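Local coordinates for citrate synthase (Pyrobaculum aerophilum, PDB 2IBP), which probably catalyses the condensation of oxaloacetate with acetyl-CoA and water to give citrate and CoA, the step that feeds the tricarboxylic acid cycle, at residues H94-E99 and G121-D126; A115-E120 and P159-Y164. All blocks are in the same frame, centred on the assembly; numbering follows the deposited sequence.

Contact 1 of 2, residues H94-E99 and G121-D126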
ATOM      1  N   HIS A  94      17.971 -12.665   3.350  1.00 10.90           N
ATOM      2  CA  HIS A  94      18.695 -12.947   2.118  1.00 11.38           C
ATOM      3  C   HIS A  94      19.785 -11.884   1.954  1.00  9.68           C
ATOM      4  O   HIS A  94      19.580 -10.707   2.302  1.00  9.58           O
ATOM      5  CB  HIS A  94      17.721 -12.861   0.941  1.00 12.48           C
ATOM      6  CG  HIS A  94      18.295 -13.323  -0.363  1.00 17.59           C
ATOM      7  ND1 HIS A  94      19.148 -12.549  -1.122  1.00 18.53           N
ATOM      8  CD2 HIS A  94      18.101 -14.468  -1.064  1.00 20.53           C
ATOM      9  CE1 HIS A  94      19.486 -13.214  -2.214  1.00 25.24           C
ATOM     10  NE2 HIS A  94      18.867 -14.384  -2.203  1.00 17.09           N
ATOM     11  N   PRO A  95      20.964 -12.270   1.457  1.00 12.59           N
ATOM     12  CA  PRO A  95      22.005 -11.265   1.304  1.00 12.39           C
ATOM     13  C   PRO A  95      21.575 -10.006   0.536  1.00 10.50           C
ATOM     14  O   PRO A  95      22.021  -8.915   0.861  1.00 13.23           O
ATOM     15  CB  PRO A  95      23.114 -12.026   0.565  1.00 15.89           C
ATOM     16  CG  PRO A  95      22.930 -13.429   0.973  1.00 22.39           C
ATOM     17  CD  PRO A  95      21.449 -13.620   1.115  1.00 17.00           C
ATOM     18  N   ALA A  96      20.719 -10.151  -0.475  1.00 12.05           N
ATOM     19  CA  ALA A  96      20.263  -9.002  -1.254  1.00 12.82           C
ATOM     20  C   ALA A  96      19.489  -8.046  -0.365  1.00 10.16           C
ATOM     21  O   ALA A  96      19.625  -6.825  -0.472  1.00 11.09           O
ATOM     22  CB  ALA A  96      19.395  -9.442  -2.426  1.00 11.50           C
ATOM     23  N   THR A  97      18.700  -8.612   0.541  1.00  9.88           N
ATOM     24  CA  THR A  97      17.919  -7.815   1.484  1.00 10.07           C
ATOM     25  C   THR A  97      18.848  -7.022   2.405  1.00 11.31           C
ATOM     26  O   THR A  97      18.642  -5.841   2.636  1.00  8.86           O
ATOM     27  CB  THR A  97      17.025  -8.722   2.321  1.00 10.91           C
ATOM     28  OG1 THR A  97      16.209  -9.502   1.437  1.00  8.76           O
ATOM     29  CG2 THR A  97      16.157  -7.919   3.285  1.00 10.09           C
ATOM     30  N   VAL A  98      19.895  -7.671   2.896  1.00 10.46           N
ATOM     31  CA  VAL A  98      20.862  -7.018   3.772  1.00  9.26           C
ATOM     32  C   VAL A  98      21.547  -5.868   3.037  1.00  9.98           C
ATOM     33  O   VAL A  98      21.703  -4.781   3.599  1.00 11.26           O
ATOM     34  CB  VAL A  98      21.894  -8.025   4.309  1.00  9.39           C
ATOM     35  CG1 VAL A  98      22.926  -7.314   5.176  1.00 10.95           C
ATOM     36  CG2 VAL A  98      21.177  -9.097   5.096  1.00  9.94           C
ATOM     37  N   GLU A  99      21.846  -6.061   1.751  1.00  9.24           N
ATOM     38  CA  GLU A  99      22.452  -4.977   0.975  1.00 11.10           C
ATOM     39  C   GLU A  99      21.465  -3.834   0.788  1.00 11.23           C
ATOM     40  O   GLU A  99      21.857  -2.668   0.806  1.00 12.32           O
ATOM     41  CB  GLU A  99      23.000  -5.472  -0.352  1.00 13.36           C
ATOM     42  CG  GLU A  99      24.146  -6.457  -0.159  1.00 16.55           C
ATOM     43  CD  GLU A  99      25.260  -5.899   0.730  1.00 33.15           C
ATOM     44  OE1 GLU A  99      25.738  -4.776   0.454  1.00 31.24           O
ATOM     45  OE2 GLU A  99      25.650  -6.578   1.710  1.00 37.75           O
ATOM     46  N   GLY A 121      10.948 -10.438  -0.352  1.00  8.58           N
ATOM     47  CA  GLY A 121       9.928 -11.167  -1.094  1.00  9.71           C
ATOM     48  C   GLY A 121      10.370 -11.493  -2.512  1.00 10.20           C
ATOM     49  O   GLY A 121       9.928 -12.493  -3.119  1.00 11.12           O
ATOM     50  N   ALA A 122      11.304 -10.683  -3.014  1.00  9.89           N
ATOM     51  CA  ALA A 122      11.771 -10.771  -4.402  1.00 13.46           C
ATOM     52  C   ALA A 122      12.494 -12.062  -4.700  1.00  9.99           C
ATOM     53  O   ALA A 122      12.418 -12.584  -5.816  1.00 13.76           O
ATOM     54  CB  ALA A 122      12.673  -9.604  -4.716  1.00 12.14           C
ATOM     55  N   TYR A 123      13.209 -12.579  -3.705  1.00 10.85           N
ATOM     56  CA  TYR A 123      13.991 -13.788  -3.900  1.00 11.86           C
ATOM     57  C   TYR A 123      13.507 -14.988  -3.083  1.00 12.07           C
ATOM     58  O   TYR A 123      14.139 -16.048  -3.109  1.00 15.64           O
ATOM     59  CB  TYR A 123      15.468 -13.517  -3.628  1.00 15.42           C
ATOM     60  CG  TYR A 123      16.098 -12.586  -4.635  1.00 13.56           C
ATOM     61  CD1 TYR A 123      16.109 -12.906  -5.984  1.00 15.32           C
ATOM     62  CD2 TYR A 123      16.714 -11.419  -4.239  1.00 18.14           C
ATOM     63  CE1 TYR A 123      16.680 -12.062  -6.914  1.00 15.67           C
ATOM     64  CE2 TYR A 123      17.283 -10.563  -5.157  1.00 14.67           C
ATOM     65  CZ  TYR A 123      17.272 -10.894  -6.498  1.00 13.63           C
ATOM     66  OH  TYR A 123      17.874 -10.064  -7.403  1.00 12.42           O
ATOM     67  N   ASP A 124      12.385 -14.829  -2.383  1.00 11.66           N
ATOM     68  CA  ASP A 124      11.786 -15.902  -1.589  1.00 10.02           C
ATOM     69  C   ASP A 124      11.171 -16.918  -2.548  1.00 10.35           C
ATOM     70  O   ASP A 124      10.232 -16.612  -3.275  1.00 12.48           O
ATOM     71  CB  ASP A 124      10.721 -15.336  -0.652  1.00 13.40           C
ATOM     72  CG  ASP A 124      10.092 -16.393   0.245  1.00 14.34           C
ATOM     73  OD1 ASP A 124       9.696 -17.454  -0.261  1.00 17.09           O
ATOM     74  OD2 ASP A 124      10.019 -16.148   1.459  1.00 24.91           O
ATOM     75  N   GLU A 125      11.717 -18.130  -2.565  1.00 13.69           N
ATOM     76  CA  GLU A 125      11.246 -19.158  -3.511  1.00 17.77           C
ATOM     77  C   GLU A 125       9.780 -19.548  -3.333  1.00 11.98           C
ATOM     78  O   GLU A 125       9.067 -19.788  -4.311  1.00 15.17           O
ATOM     79  CB  GLU A 125      12.144 -20.397  -3.426  1.00 30.02           C
ATOM     80  CG  GLU A 125      13.587 -20.127  -3.831  1.00 38.48           C
ATOM     81  CD  GLU A 125      14.497 -21.338  -3.659  1.00 51.05           C
ATOM     82  OE1 GLU A 125      13.984 -22.450  -3.396  1.00 59.21           O
ATOM     83  OE2 GLU A 125      15.731 -21.171  -3.785  1.00 66.22           O
ATOM     84  N   ASP A 126       9.341 -19.629  -2.090  1.00 11.56           N
ATOM     85  CA  ASP A 126       7.949 -19.919  -1.787  1.00  9.97           C
ATOM     86  C   ASP A 126       7.067 -18.828  -2.358  1.00 10.76           C
ATOM     87  O   ASP A 126       6.008 -19.081  -2.894  1.00 11.71           O
ATOM     88  CB  ASP A 126       7.729 -19.993  -0.279  1.00 12.25           C
ATOM     89  CG  ASP A 126       8.365 -21.218   0.349  1.00 21.67           C
ATOM     90  OD1 ASP A 126       8.471 -22.260  -0.338  1.00 19.69           O
ATOM     91  OD2 ASP A 126       8.713 -21.149   1.546  1.00 24.23           O
TER

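Contact 2 of 2, residues A115-E120 and P159-Y164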
ATOM      1  N   ALA A 115      11.388  -1.120   1.815  1.00  8.12           N
ATOM      2  CA  ALA A 115      12.251  -1.638   0.757  1.00  8.09           C
ATOM      3  C   ALA A 115      12.786  -3.042   1.069  1.00  8.06           C
ATOM      4  O   ALA A 115      12.828  -3.913   0.202  1.00  9.14           O
ATOM      5  CB  ALA A 115      13.410  -0.670   0.495  1.00 11.66           C
ATOM      6  N   ALA A 116      13.162  -3.268   2.326  1.00  7.96           N
ATOM      7  CA  ALA A 116      13.694  -4.563   2.734  1.00  8.90           C
ATOM      8  C   ALA A 116      12.648  -5.677   2.635  1.00  7.20           C
ATOM      9  O   ALA A 116      12.945  -6.793   2.206  1.00  9.09           O
ATOM     10  CB  ALA A 116      14.254  -4.482   4.172  1.00  7.99           C
ATOM     11  N   VAL A 117      11.408  -5.374   2.986  1.00  7.83           N
ATOM     12  CA  VAL A 117      10.351  -6.375   2.892  1.00  7.01           C
ATOM     13  C   VAL A 117      10.104  -6.736   1.422  1.00  8.60           C
ATOM     14  O   VAL A 117      10.019  -7.911   1.057  1.00  9.47           O
ATOM     15  CB  VAL A 117       9.083  -5.886   3.558  1.00  9.11           C
ATOM     16  CG1 VAL A 117       7.911  -6.764   3.171  1.00  8.20           C
ATOM     17  CG2 VAL A 117       9.288  -5.835   5.064  1.00  9.57           C
ATOM     18  N   ALA A 118      10.079  -5.732   0.556  1.00  9.24           N
ATOM     19  CA  ALA A 118       9.917  -5.993  -0.878  1.00  7.35           C
ATOM     20  C   ALA A 118      11.103  -6.820  -1.389  1.00  8.42           C
ATOM     21  O   ALA A 118      10.935  -7.778  -2.152  1.00 10.53           O
ATOM     22  CB  ALA A 118       9.837  -4.682  -1.666  1.00  9.82           C
ATOM     23  N   ALA A 119      12.310  -6.433  -0.993  1.00  9.19           N
ATOM     24  CA  ALA A 119      13.518  -7.134  -1.421  1.00  8.34           C
ATOM     25  C   ALA A 119      13.518  -8.584  -0.987  1.00 10.12           C
ATOM     26  O   ALA A 119      13.863  -9.459  -1.776  1.00  9.70           O
ATOM     27  CB  ALA A 119      14.767  -6.448  -0.901  1.00 11.17           C
ATOM     28  N   GLU A 120      13.138  -8.841   0.259  1.00  9.09           N
ATOM     29  CA  GLU A 120      13.104 -10.215   0.758  1.00  7.20           C
ATOM     30  C   GLU A 120      12.076 -11.042  -0.008  1.00 10.13           C
ATOM     31  O   GLU A 120      12.323 -12.202  -0.358  1.00 11.67           O
ATOM     32  CB  GLU A 120      12.828 -10.237   2.258  1.00  9.26           C
ATOM     33  CG  GLU A 120      12.893 -11.611   2.909  1.00 12.17           C
ATOM     34  CD  GLU A 120      14.300 -12.184   3.087  1.00 10.80           C
ATOM     35  OE1 GLU A 120      15.318 -11.463   2.926  1.00  9.94           O
ATOM     36  OE2 GLU A 120      14.376 -13.386   3.453  1.00 12.09           O
ATOM     37  N   PRO A 159      11.966  -8.413  12.886  1.00  5.68           N
ATOM     38  CA  PRO A 159      12.954  -7.883  13.836  1.00  6.64           C
ATOM     39  C   PRO A 159      14.364  -7.833  13.281  1.00  5.53           C
ATOM     40  O   PRO A 159      15.161  -6.986  13.676  1.00  7.80           O
ATOM     41  CB  PRO A 159      12.874  -8.867  15.009  1.00  5.57           C
ATOM     42  CG  PRO A 159      11.512  -9.488  14.878  1.00  7.66           C
ATOM     43  CD  PRO A 159      11.314  -9.624  13.411  1.00  6.79           C
ATOM     44  N   THR A 160      14.691  -8.755  12.391  1.00  5.08           N
ATOM     45  CA  THR A 160      16.023  -8.777  11.802  1.00  5.00           C
ATOM     46  C   THR A 160      16.228  -7.530  10.943  1.00  6.90           C
ATOM     47  O   THR A 160      17.285  -6.900  10.963  1.00  7.94           O
ATOM     48  CB  THR A 160      16.235 -10.059  10.986  1.00  7.34           C
ATOM     49  OG1 THR A 160      15.762 -11.177  11.747  1.00  8.11           O
ATOM     50  CG2 THR A 160      17.708 -10.249  10.652  1.00  5.73           C
ATOM     51  N   ILE A 161      15.213  -7.209  10.158  1.00  6.12           N
ATOM     52  CA  ILE A 161      15.266  -6.035   9.303  1.00  6.64           C
ATOM     53  C   ILE A 161      15.485  -4.785  10.162  1.00  4.42           C
ATOM     54  O   ILE A 161      16.384  -3.977   9.894  1.00  8.48           O
ATOM     55  CB  ILE A 161      13.980  -5.887   8.489  1.00  7.77           C
ATOM     56  CG1 ILE A 161      13.841  -7.037   7.490  1.00  8.99           C
ATOM     57  CG2 ILE A 161      13.988  -4.547   7.730  1.00  9.58           C
ATOM     58  CD1 ILE A 161      12.554  -7.002   6.707  1.00  8.44           C
ATOM     59  N   VAL A 162      14.678  -4.636  11.195  1.00  6.13           N
ATOM     60  CA  VAL A 162      14.778  -3.496  12.097  1.00  5.35           C
ATOM     61  C   VAL A 162      16.158  -3.395  12.733  1.00  6.80           C
ATOM     62  O   VAL A 162      16.796  -2.337  12.714  1.00  8.96           O
ATOM     63  CB  VAL A 162      13.670  -3.552  13.156  1.00  9.17           C
ATOM     64  CG1 VAL A 162      13.844  -2.435  14.201  1.00  8.87           C
ATOM     65  CG2 VAL A 162      12.284  -3.502  12.490  1.00  7.83           C
ATOM     66  N   ALA A 163      16.605  -4.491  13.343  1.00  6.40           N
ATOM     67  CA  ALA A 163      17.890  -4.519  14.030  1.00  7.11           C
ATOM     68  C   ALA A 163      19.068  -4.264  13.092  1.00  5.46           C
ATOM     69  O   ALA A 163      19.983  -3.504  13.433  1.00  8.84           O
ATOM     70  CB  ALA A 163      18.076  -5.846  14.762  1.00  7.55           C
ATOM     71  N   TYR A 164      19.045  -4.856  11.889  1.00  6.90           N
ATOM     72  CA  TYR A 164      20.141  -4.660  10.947  1.00  8.04           C
ATOM     73  C   TYR A 164      20.218  -3.199  10.531  1.00  5.61           C
ATOM     74  O   TYR A 164      21.287  -2.620  10.473  1.00  9.00           O
ATOM     75  CB  TYR A 164      19.952  -5.516   9.708  1.00  8.63           C
ATOM     76  CG  TYR A 164      20.358  -6.967   9.851  1.00  7.18           C
ATOM     77  CD1 TYR A 164      20.542  -7.543  11.096  1.00  7.98           C
ATOM     78  CD2 TYR A 164      20.436  -7.794   8.732  1.00 10.27           C
ATOM     79  CE1 TYR A 164      20.915  -8.881  11.225  1.00  7.38           C
ATOM     80  CE2 TYR A 164      20.769  -9.140   8.856  1.00 11.07           C
ATOM     81  CZ  TYR A 164      20.993  -9.677  10.113  1.00 11.08           C
ATOM     82  OH  TYR A 164      21.294 -11.023  10.266  1.00 11.84           O
TER

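Contact 1 of 2, residues H94-E99 and G121-D126
His94 carries CG anti to its own backbone N (chi1 -172°), and Tyr123 carries CG beside its N and anti to the carbonyl carbon (chi1 -67°); these two settings bring an imidazole and a phenol ring together between two short stretches that share no hydrogen bond. The ring planes are inclined by only 23°, but the rings are displaced past each other and hardly stack, with centroids separated by 5.0 Å. What lies over the imidazole face is chiefly the base of the tyrosine: Tyr123 CB sits 4.0 Å from the His94 ring centroid in a CH-pi contact, with its shortest approach to His94 NE2, 3.8 Å. The opposite imidazole face bears Pro95 CD, so both faces have a carbon neighbour, each displaced toward the rim. Its edge is fixed as well. As the N-cap of helix 95-103, His94 accepts an almost straight hydrogen bond at ND1 from Ala96 N (2.9 Å), the donor lying close to the ring plane, which suggests a neutral ring with its proton probably on NE2. The same residue sends Ala96 CB obliquely to the tyrosine, reaching Tyr123 CE2 at 3.6 Å and Tyr123 CD2 at 3.8 Å, so the ring from the end of helix 109-123 lies against the first turn of helix 95-103. The phenol then points across the dimer interface: its OH is hydrogen-bonded to Asn103 O and Lys106 N of the second subunit, while His94 and Ala96 flank the ring within the chain. Immediately after Tyr123 the chain starts another helix, N-capped by Asp124, whose OD1 takes the N-H of Asn127 and whose OD2 meets Lys153 in a salt bridge and Tyr234 OH in a hydrogen bond.

Contact 2 of 2, residues A115-E120 and P159-Y164
Both segments are helical, and their backbones come closest at Ala116 and Ile161, whose CA atoms are 6.9 Å apart. Segment 159-164 lies on helix 141-169 where it is kinked: Pro159 has no N-H to give, and the N of Thr160 also makes no bond to the turn before. This is helix-on-helix packing in the largely helical citrate synthase fold, consistent with the small side chain of Ala116 at the closest point. Ile161 does the reaching for its helix. With CG2 anti to the backbone N and CG1 beside it (chi1 -66°), the side chain forks; an extended second torsion (chi2 177°) carries CD1 out to the end of the longer branch. Ile161 CG2 comes down on Ala116 CB at 3.6 Å, while Ile161 CD1 passes Ala116 CB at 4.0 Å and goes on to Val117, whose side chain crosses that of Ile161 at about a right angle. All three side chains are buried, and the contact between them is wholly apolar. Other parts of the chain also touch them: Ile101 of helix 95-103 meets Ala116, Ala238 and Ile241 of helix 233-244 meet Val117, and Leu93 meets Ile161. One turn on from Ala116, Glu120 OE2 forms a salt bridge with Lys157, just before the kink. Val117 presents CG2, the methyl anti to its carbonyl carbon, to Ile161 CD1 at 3.8 Å.

Overall arrangement
The centres of contacts 1 and 2 are about 9 Å apart and both draw on helix 109-123, contact 1 at its C-terminal end and contact 2 a little earlier. Along the chain the segments alternate: 94-99, 115-120, 121-126, 159-164. Glu120 joins the two, its OE1 probably hydrogen-bonded to Thr97 OG1 (2.6 Å) and to His94 N (2.9 Å), so the start of helix 95-103 is tied to helix 109-123. Helix 109-123 meets helix 141-169 in the subunit interior and also reaches the dimer interface, where Ala115 and Ala118 pack against Ala118 and Glu114 of the second subunit. Both contacts lie away from the predicted active-site residues.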